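BMC domain protein (Clostridiales bacterium 1_7_47FAA, PDB 4OLO) forms a hexameric building block of the shell of a glycyl-radical type bacterial microcompartment and probably binds an iron-sulfur cluster for electron transport. Local coordinates at residues A48-E61 / L73-A86. Residues are numbered along the deposited sequence; the frame is centred on the assembly and turned at random.
Sequences AADVAEKAVGVTVE and LLAIFGDTASVEAA
Glu-61 and Phe-77 meet diagonally across two antiparallel strands and illustrate how a sheet can use its two faces differently. On the face shared by Thr-59, Glu-61, Ala-75 and Phe-77, the methylenes of the glutamate lie next to the ring: CG of Glu-61 comes 3.4 Å from CE1 of Phe-77, approaching obliquely. The side chains cross at about a right angle. A bend at chi2 (-63°) then leads the carboxylate away from strand 73-78, its plane turned 67° from the ring. Thr-59 O lies at the ring edge, in its plane, while Thr-59 OG1 touches Phe-77 CB and adds a weak bond to Phe-77 O. Beneath these side chains the ladder is regular: Thr-59 pairs with Phe-77 and Glu-61 with Ala-75 through four backbone hydrogen bonds, each 2.8 Å from N to O.

These are the strands of a beta hairpin at one margin of the four-stranded antiparallel sheet of the BMC domain, whose other face carries helices 42-53 and 80-95. There Leu-74 extends with CG anti to its own N (chi1 -177°), which brings CD1 against both Val-60 CG1, at 3.6 Å, and Ala-49 CB, at 3.8 Å. Ile-76 lies on the same face, but its CG1 stands beside the backbone N; from there CD1 reaches Ala-52 CB and both methyls of Val-60. Val-58 continues the apolar layer from Ile-76 toward helix 80-95, where Ala-86 CB meets Ala-55 CB at 3.7 Å. Polar links take over at the turn: one water bridges Val-56 O to Ser-82 O, and another joins Gly-57 O to OD1 of Asp-79, the N-cap residue whose OD2 accepts from Ser-82 N.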
loop_
_atom_site.group_PDB
_atom_site.type_symbol
_atom_site.label_atom_id
_atom_site.label_comp_id
_atom_site.label_asym_id
_atom_site.label_seq_id
_atom_site.Cartn_x
_atom_site.Cartn_y
_atom_site.Cartn_z
ATOM N N ALA B 48 9.333 -20.755 2.309
ATOM C CA ALA B 48 9.272 -21.115 3.727
ATOM C C ALA B 48 8.103 -22.089 3.975
ATOM O O ALA B 48 8.279 -23.093 4.684
ATOM C CB ALA B 48 9.107 -19.847 4.580
ATOM N N ALA B 49 6.922 -21.798 3.366
ATOM C CA ALA B 49 5.701 -22.621 3.472
ATOM C C ALA B 49 5.998 -24.027 3.028
ATOM O O ALA B 49 5.541 -24.955 3.682
ATOM C CB ALA B 49 4.574 -22.030 2.628
ATOM N N ASP B 50 6.811 -24.195 1.954
ATOM C CA ASP B 50 7.169 -25.525 1.458
ATOM C C ASP B 50 8.000 -26.328 2.450
ATOM O O ASP B 50 7.754 -27.515 2.618
ATOM C CB ASP B 50 7.840 -25.462 0.082
ATOM C CG ASP B 50 7.888 -26.821 -0.591
ATOM O OD1 ASP B 50 6.809 -27.341 -0.951
ATOM O OD2 ASP B 50 9.007 -27.366 -0.754
ATOM N N VAL B 51 8.969 -25.675 3.123
ATOM C CA VAL B 51 9.816 -26.306 4.142
ATOM C C VAL B 51 8.940 -26.745 5.319
ATOM O O VAL B 51 9.014 -27.901 5.743
ATOM C CB VAL B 51 10.990 -25.390 4.587
ATOM C CG1 VAL B 51 11.825 -26.079 5.686
ATOM C CG2 VAL B 51 11.861 -25.000 3.393
ATOM N N ALA B 52 8.054 -25.854 5.765
ATOM C CA ALA B 52 7.108 -26.104 6.855
ATOM C C ALA B 52 6.126 -27.257 6.523
ATOM O O ALA B 52 5.828 -28.080 7.404
ATOM C CB ALA B 52 6.348 -24.833 7.182
ATOM N N GLU B 53 5.642 -27.339 5.262
ATOM C CA GLU B 53 4.738 -28.426 4.847
ATOM C C GLU B 53 5.442 -29.793 4.864
ATOM O O GLU B 53 4.800 -30.828 5.049
ATOM C CB GLU B 53 4.134 -28.167 3.455
ATOM C CG GLU B 53 3.106 -27.049 3.418
ATOM C CD GLU B 53 1.686 -27.396 3.816
ATOM O OE1 GLU B 53 1.441 -28.549 4.241
ATOM O OE2 GLU B 53 0.808 -26.514 3.680
ATOM N N LYS B 54 6.757 -29.796 4.658
ATOM C CA LYS B 54 7.590 -31.006 4.652
ATOM C C LYS B 54 8.095 -31.335 6.068
ATOM O O LYS B 54 8.692 -32.380 6.277
ATOM C CB LYS B 54 8.756 -30.841 3.662
ATOM C CG LYS B 54 8.303 -30.908 2.214
ATOM C CD LYS B 54 9.371 -30.440 1.244
ATOM C CE LYS B 54 8.909 -30.685 -0.173
ATOM N NZ LYS B 54 9.866 -30.144 -1.165
ATOM N N ALA B 55 7.856 -30.442 7.045
ATOM C CA ALA B 55 8.255 -30.663 8.438
ATOM C C ALA B 55 7.200 -31.503 9.218
ATOM O O ALA B 55 5.986 -31.251 9.131
ATOM C CB ALA B 55 8.503 -29.336 9.139
ATOM N N VAL B 56 7.689 -32.478 9.999
ATOM C CA VAL B 56 6.875 -33.333 10.870
ATOM C C VAL B 56 6.334 -32.520 12.079
ATOM O O VAL B 56 6.995 -31.629 12.593
ATOM C CB VAL B 56 7.669 -34.611 11.310
ATOM C CG1 VAL B 56 6.911 -35.457 12.337
ATOM C CG2 VAL B 56 8.035 -35.460 10.106
ATOM N N GLY B 57 5.121 -32.840 12.479
ATOM C CA GLY B 57 4.480 -32.297 13.661
ATOM C C GLY B 57 3.883 -30.931 13.574
ATOM O O GLY B 57 3.366 -30.452 14.580
ATOM N N VAL B 58 3.936 -30.297 12.393
ATOM C CA VAL B 58 3.400 -28.958 12.193
ATOM C C VAL B 58 2.290 -28.866 11.140
ATOM O O VAL B 58 2.282 -29.608 10.146
ATOM C CB VAL B 58 4.502 -27.858 11.982
ATOM C CG1 VAL B 58 5.512 -27.845 13.126
ATOM C CG2 VAL B 58 5.214 -27.980 10.635
ATOM N N THR B 59 1.393 -27.893 11.354
ATOM C CA THR B 59 0.357 -27.436 10.443
ATOM C C THR B 59 0.754 -26.032 10.005
ATOM O O THR B 59 1.258 -25.254 10.799
ATOM C CB THR B 59 -1.073 -27.604 10.956
ATOM O OG1 THR B 59 -1.263 -27.228 12.308
ATOM C CG2 THR B 59 -1.597 -28.981 10.688
ATOM N N VAL B 60 0.596 -25.751 8.722
ATOM C CA VAL B 60 0.970 -24.497 8.084
ATOM C C VAL B 60 -0.297 -23.719 7.678
ATOM O O VAL B 60 -1.212 -24.288 7.073
ATOM C CB VAL B 60 1.854 -24.821 6.839
ATOM C CG1 VAL B 60 2.373 -23.550 6.182
ATOM C CG2 VAL B 60 3.000 -25.736 7.207
ATOM N N GLU B 61 -0.326 -22.424 7.985
ATOM C CA GLU B 61 -1.389 -21.498 7.580
ATOM C C GLU B 61 -0.803 -20.246 6.970
ATOM O O GLU B 61 0.100 -19.627 7.552
ATOM C CB GLU B 61 -2.306 -21.099 8.754
ATOM C CG GLU B 61 -3.077 -22.246 9.389
ATOM C CD GLU B 61 -4.086 -22.985 8.532
ATOM O OE1 GLU B 61 -4.548 -22.419 7.514
ATOM O OE2 GLU B 61 -4.428 -24.133 8.901
ATOM N N LEU B 73 1.568 -13.142 6.290
ATOM C CA LEU B 73 2.325 -13.853 7.293
ATOM C C LEU B 73 2.123 -15.354 7.136
ATOM O O LEU B 73 1.100 -15.802 6.619
ATOM C CB LEU B 73 1.683 -13.366 8.619
ATOM C CG LEU B 73 2.277 -13.641 9.965
ATOM C CD1 LEU B 73 3.590 -12.912 10.141
ATOM C CD2 LEU B 73 1.337 -13.147 11.022
ATOM N N LEU B 74 3.097 -16.117 7.605
ATOM C CA LEU B 74 3.064 -17.573 7.612
ATOM C C LEU B 74 3.049 -18.030 9.092
ATOM O O LEU B 74 3.890 -17.595 9.888
ATOM C CB LEU B 74 4.269 -18.163 6.837
ATOM C CG LEU B 74 4.310 -19.679 6.698
ATOM C CD1 LEU B 74 3.315 -20.162 5.645
ATOM C CD2 LEU B 74 5.720 -20.176 6.389
ATOM N N ALA B 75 2.028 -18.817 9.461
ATOM C CA ALA B 75 1.853 -19.348 10.812
ATOM C C ALA B 75 2.003 -20.867 10.774
ATOM O O ALA B 75 1.458 -21.526 9.882
ATOM C CB ALA B 75 0.505 -18.955 11.370
ATOM N N ILE B 76 2.810 -21.401 11.702
ATOM C CA ILE B 76 3.175 -22.816 11.868
ATOM C C ILE B 76 2.656 -23.228 13.256
ATOM O O ILE B 76 3.047 -22.631 14.260
ATOM C CB ILE B 76 4.747 -22.941 11.770
ATOM C CG1 ILE B 76 5.333 -22.623 10.391
ATOM C CG2 ILE B 76 5.308 -24.214 12.311
ATOM C CD1 ILE B 76 4.432 -22.926 9.228
ATOM N N PHE B 77 1.812 -24.240 13.315
ATOM C CA PHE B 77 1.207 -24.711 14.564
ATOM C C PHE B 77 1.644 -26.140 14.908
ATOM O O PHE B 77 1.699 -27.003 14.031
ATOM C CB PHE B 77 -0.334 -24.720 14.422
ATOM C CG PHE B 77 -0.981 -23.402 14.093
ATOM C CD1 PHE B 77 -1.053 -22.953 12.773
ATOM C CD2 PHE B 77 -1.566 -22.626 15.095
ATOM C CE1 PHE B 77 -1.661 -21.735 12.467
ATOM C CE2 PHE B 77 -2.189 -21.401 14.785
ATOM C CZ PHE B 77 -2.229 -20.965 13.472
ATOM N N GLY B 78 1.855 -26.391 16.193
ATOM C CA GLY B 78 2.205 -27.704 16.715
ATOM C C GLY B 78 2.834 -27.637 18.092
ATOM O O GLY B 78 2.751 -26.614 18.784
ATOM N N ASP B 79 3.507 -28.723 18.486
ATOM C CA ASP B 79 4.209 -28.775 19.767
ATOM C C ASP B 79 5.447 -27.932 19.595
ATOM O O ASP B 79 5.900 -27.784 18.468
ATOM C CB ASP B 79 4.563 -30.232 20.145
ATOM C CG ASP B 79 5.440 -30.945 19.126
ATOM O OD1 ASP B 79 4.907 -31.373 18.081
ATOM O OD2 ASP B 79 6.661 -31.070 19.377
ATOM N N THR B 80 5.977 -27.356 20.686
ATOM C CA THR B 80 7.163 -26.490 20.690
ATOM C C THR B 80 8.341 -27.073 19.913
ATOM O O THR B 80 8.898 -26.382 19.061
ATOM C CB THR B 80 7.567 -26.121 22.136
ATOM O OG1 THR B 80 6.428 -25.584 22.806
ATOM C CG2 THR B 80 8.724 -25.113 22.188
ATOM N N ALA B 81 8.710 -28.327 20.203
ATOM C CA ALA B 81 9.850 -28.996 19.586
ATOM C C ALA B 81 9.755 -29.039 18.068
ATOM O O ALA B 81 10.720 -28.665 17.404
ATOM C CB ALA B 81 10.037 -30.390 20.174
ATOM N N SER B 82 8.571 -29.405 17.528
ATOM C CA SER B 82 8.287 -29.489 16.083
ATOM C C SER B 82 8.290 -28.123 15.448
ATOM O O SER B 82 8.844 -27.963 14.351
ATOM C CB SER B 82 6.954 -30.178 15.833
ATOM O OG SER B 82 6.967 -31.521 16.312
ATOM N N VAL B 83 7.677 -27.127 16.129
ATOM C CA VAL B 83 7.617 -25.752 15.648
ATOM C C VAL B 83 9.056 -25.156 15.575
ATOM O O VAL B 83 9.445 -24.638 14.530
ATOM C CB VAL B 83 6.617 -24.886 16.470
ATOM C CG1 VAL B 83 6.787 -23.392 16.154
ATOM C CG2 VAL B 83 5.187 -25.331 16.206
ATOM N N GLU B 84 9.856 -25.320 16.654
ATOM C CA GLU B 84 11.233 -24.840 16.693
ATOM C C GLU B 84 12.101 -25.505 15.621
ATOM O O GLU B 84 12.861 -24.811 14.943
ATOM C CB GLU B 84 11.841 -25.022 18.075
ATOM C CG GLU B 84 11.282 -24.045 19.087
ATOM C CD GLU B 84 11.808 -24.124 20.506
ATOM O OE1 GLU B 84 11.614 -23.129 21.240
ATOM O OE2 GLU B 84 12.414 -25.153 20.885
ATOM N N ALA B 85 11.933 -26.814 15.411
ATOM C CA ALA B 85 12.680 -27.568 14.392
ATOM C C ALA B 85 12.334 -27.073 12.983
ATOM O O ALA B 85 13.254 -26.940 12.162
ATOM C CB ALA B 85 12.400 -29.055 14.515
ATOM N N ALA B 86 11.015 -26.795 12.708
ATOM C CA ALA B 86 10.557 -26.307 11.415
ATOM C C ALA B 86 11.108 -24.886 11.171
ATOM O O ALA B 86 11.585 -24.613 10.069
ATOM C CB ALA B 86 9.037 -26.342 11.328
HETATM O O HOH W 1 9.279 -30.170 12.757
HETATM O O HOH W 2 2.737 -31.692 16.810
#